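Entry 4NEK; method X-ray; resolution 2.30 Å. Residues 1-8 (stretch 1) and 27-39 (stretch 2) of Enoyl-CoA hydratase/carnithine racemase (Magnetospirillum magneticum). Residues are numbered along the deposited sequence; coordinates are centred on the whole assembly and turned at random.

Stretch 1 (1-8) MSELVLSH
Stretch 2, residues 27-39: LIGEMYAALAEAF

Residues 5-8 form an extended strand, entered from a loop in which E3 (phi/psi -93/7) and L4 (-74/-14) break the extension after S2 (-138/152), and V5 (-136/126) restores it. Residues 29-39 form a regular α-helix, with I28 at the N-cap position and its O accepting from Y32 N at 3.2 Å. Strand and helix run nearly parallel, their directions 11° apart and their axes approaching to 8.8 Å. The register sets S2 near E30 (CA to CA 6.8 Å), V5 near M31 (CA to CA 6.3 Å) and S7 near A38 (CA to CA 6.9 Å).

No hydrogen bond crosses the interface; apolar packing dominates the 419 Å² buried, both sides summed. V5, chi1 t, is the hub: its CB lies 3.7 Å from A34 CB, its CG1 4.0 Å from L35 CD2, and its CG2 4.2 Å from M31 CB. Alanine's short side chain suits this close approach. A38 leaves similar room for S7 (t): S7 OG lies 4.1 Å from A38 CB and finds its hydrogen bond elsewhere in the structure. L4 (m, t) sets CB 3.8 Å from M31 CG and CD1 3.9 Å from I28 CD1. Selenomethionine M31 (m, t, p) starts sideways, yet its CE reaches 3.7 Å from L4 O. In the first turn of the helix E30 (p, t, chi3 -66°) brings OE1 3.0 Å from S2 CB, a short carbon-oxygen approach to poorly ordered S2 (p), to be read with caution; the buried S2 OG lacks a partner.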

# COMPACT_ATOMS: atom_id res chain seq x y z
N MSE C 1 -6.62 5.85 44.36
CA MSE C 1 -5.98 5.11 45.49
C MSE C 1 -5.92 3.65 45.14
O MSE C 1 -6.42 2.83 45.92
CB MSE C 1 -6.76 5.38 46.81
N SER C 2 -5.30 3.29 43.99
CA SER C 2 -5.48 1.93 43.42
C SER C 2 -4.21 1.31 42.90
O SER C 2 -3.34 2.04 42.47
CB SER C 2 -6.54 1.94 42.29
OG SER C 2 -6.18 2.82 41.23
N GLU C 3 -4.11 -0.04 42.90
CA GLU C 3 -2.97 -0.78 42.29
C GLU C 3 -3.34 -1.16 40.83
O GLU C 3 -2.62 -1.85 40.06
CB GLU C 3 -2.60 -2.02 43.13
CG GLU C 3 -2.11 -1.68 44.58
CD GLU C 3 -3.22 -1.11 45.52
OE1 GLU C 3 -4.04 -1.90 46.05
OE2 GLU C 3 -3.30 0.13 45.76
N LEU C 4 -4.47 -0.62 40.46
CA LEU C 4 -4.98 -0.70 39.13
C LEU C 4 -4.25 0.19 38.12
O LEU C 4 -4.41 -0.01 36.94
CB LEU C 4 -6.43 -0.33 39.16
CG LEU C 4 -7.31 -1.30 39.96
CD1 LEU C 4 -8.78 -0.95 39.70
CD2 LEU C 4 -7.08 -2.76 39.63
N VAL C 5 -3.45 1.14 38.60
CA VAL C 5 -2.61 1.95 37.74
C VAL C 5 -1.24 2.06 38.37
O VAL C 5 -1.14 2.47 39.50
CB VAL C 5 -3.19 3.37 37.61
CG1 VAL C 5 -2.20 4.31 36.93
CG2 VAL C 5 -4.50 3.35 36.86
N LEU C 6 -0.19 1.73 37.64
CA LEU C 6 1.18 1.75 38.15
C LEU C 6 1.90 2.85 37.44
O LEU C 6 1.77 3.00 36.25
CB LEU C 6 1.90 0.45 37.86
CG LEU C 6 1.18 -0.79 38.39
CD1 LEU C 6 1.78 -2.10 37.89
CD2 LEU C 6 1.17 -0.77 39.91
N SER C 7 2.69 3.60 38.18
CA SER C 7 3.42 4.67 37.59
C SER C 7 4.80 4.75 38.22
O SER C 7 4.93 4.61 39.40
CB SER C 7 2.69 5.95 37.84
OG SER C 7 3.31 6.98 37.11
N HIS C 8 5.82 5.01 37.42
CA HIS C 8 7.15 5.23 37.96
C HIS C 8 8.01 5.90 36.90
O HIS C 8 7.66 5.87 35.73
CB HIS C 8 7.75 3.90 38.38
CG HIS C 8 8.13 3.03 37.23
ND1 HIS C 8 9.39 3.05 36.68
CD2 HIS C 8 7.42 2.12 36.53
CE1 HIS C 8 9.45 2.17 35.70
NE2 HIS C 8 8.27 1.58 35.59
N LEU C 27 -11.93 0.24 31.97
CA LEU C 27 -11.73 1.34 32.89
C LEU C 27 -12.92 1.64 33.79
O LEU C 27 -14.08 1.51 33.38
CB LEU C 27 -11.39 2.60 32.14
CG LEU C 27 -10.12 2.48 31.28
CD1 LEU C 27 -9.98 3.80 30.55
CD2 LEU C 27 -8.85 2.21 32.08
N ILE C 28 -12.59 2.04 35.01
CA ILE C 28 -13.53 2.52 36.01
C ILE C 28 -13.01 3.86 36.55
O ILE C 28 -11.86 4.27 36.31
CB ILE C 28 -13.70 1.48 37.15
CG1 ILE C 28 -12.36 1.14 37.78
CG2 ILE C 28 -14.33 0.19 36.63
CD1 ILE C 28 -12.45 0.20 38.99
N GLY C 29 -13.84 4.54 37.32
CA GLY C 29 -13.53 5.88 37.83
C GLY C 29 -12.18 5.98 38.53
O GLY C 29 -11.49 6.99 38.37
N GLU C 30 -11.85 4.98 39.36
CA GLU C 30 -10.59 5.06 40.12
C GLU C 30 -9.39 5.03 39.19
O GLU C 30 -8.38 5.63 39.54
CB GLU C 30 -10.38 3.98 41.20
CG GLU C 30 -10.62 2.56 40.74
CD GLU C 30 -10.58 1.53 41.88
OE1 GLU C 30 -9.46 1.39 42.43
OE2 GLU C 30 -11.63 0.87 42.21
N MSE C 31 -9.52 4.39 38.02
CA MSE C 31 -8.40 4.31 37.08
C MSE C 31 -8.26 5.62 36.37
O MSE C 31 -7.16 6.18 36.35
CB MSE C 31 -8.59 3.20 36.10
CG MSE C 31 -8.54 1.91 36.86
SE MSE C 31 -8.93 0.37 35.68
CE MSE C 31 -7.26 0.37 34.63
N TYR C 32 -9.35 6.19 35.90
CA TYR C 32 -9.32 7.53 35.35
C TYR C 32 -8.66 8.51 36.27
O TYR C 32 -7.91 9.36 35.84
CB TYR C 32 -10.72 8.05 35.01
CG TYR C 32 -11.32 7.41 33.79
CD1 TYR C 32 -10.72 7.56 32.54
CD2 TYR C 32 -12.46 6.64 33.88
CE1 TYR C 32 -11.27 6.97 31.42
CE2 TYR C 32 -13.03 6.07 32.77
CZ TYR C 32 -12.43 6.23 31.54
OH TYR C 32 -12.96 5.59 30.44
N ALA C 33 -8.98 8.43 37.55
CA ALA C 33 -8.47 9.40 38.51
C ALA C 33 -6.97 9.19 38.69
O ALA C 33 -6.21 10.13 38.69
CB ALA C 33 -9.20 9.28 39.85
N ALA C 34 -6.56 7.95 38.88
CA ALA C 34 -5.15 7.66 39.02
C ALA C 34 -4.37 8.06 37.77
O ALA C 34 -3.27 8.55 37.88
CB ALA C 34 -4.95 6.18 39.31
N LEU C 35 -4.95 7.86 36.59
CA LEU C 35 -4.30 8.23 35.34
C LEU C 35 -4.16 9.73 35.21
O LEU C 35 -3.12 10.21 34.84
CB LEU C 35 -5.06 7.71 34.13
CG LEU C 35 -5.05 6.21 33.99
CD1 LEU C 35 -6.12 5.73 33.00
CD2 LEU C 35 -3.70 5.73 33.56
N ALA C 36 -5.22 10.46 35.52
CA ALA C 36 -5.15 11.91 35.48
C ALA C 36 -4.10 12.41 36.45
O ALA C 36 -3.36 13.35 36.17
CB ALA C 36 -6.50 12.52 35.80
N GLU C 37 -4.05 11.80 37.62
CA GLU C 37 -3.08 12.22 38.62
C GLU C 37 -1.68 12.00 38.10
O GLU C 37 -0.84 12.88 38.23
CB GLU C 37 -3.29 11.42 39.90
CG GLU C 37 -2.69 12.02 41.17
CD GLU C 37 -3.04 11.19 42.41
OE1 GLU C 37 -2.60 10.01 42.48
OE2 GLU C 37 -3.79 11.67 43.30
N ALA C 38 -1.44 10.83 37.53
CA ALA C 38 -0.12 10.55 36.97
C ALA C 38 0.33 11.56 35.89
O ALA C 38 1.49 11.93 35.85
CB ALA C 38 -0.09 9.15 36.41
N PHE C 39 -0.58 12.01 35.05
CA PHE C 39 -0.25 13.05 34.10
C PHE C 39 0.04 14.37 34.74
O PHE C 39 0.97 15.04 34.36
CB PHE C 39 -1.32 13.21 33.01
CG PHE C 39 -1.11 12.25 31.89
CD1 PHE C 39 -1.45 10.90 32.04
CD2 PHE C 39 -0.45 12.65 30.76
CE1 PHE C 39 -1.20 9.98 31.05
CE2 PHE C 39 -0.20 11.73 29.75
CZ PHE C 39 -0.56 10.40 29.90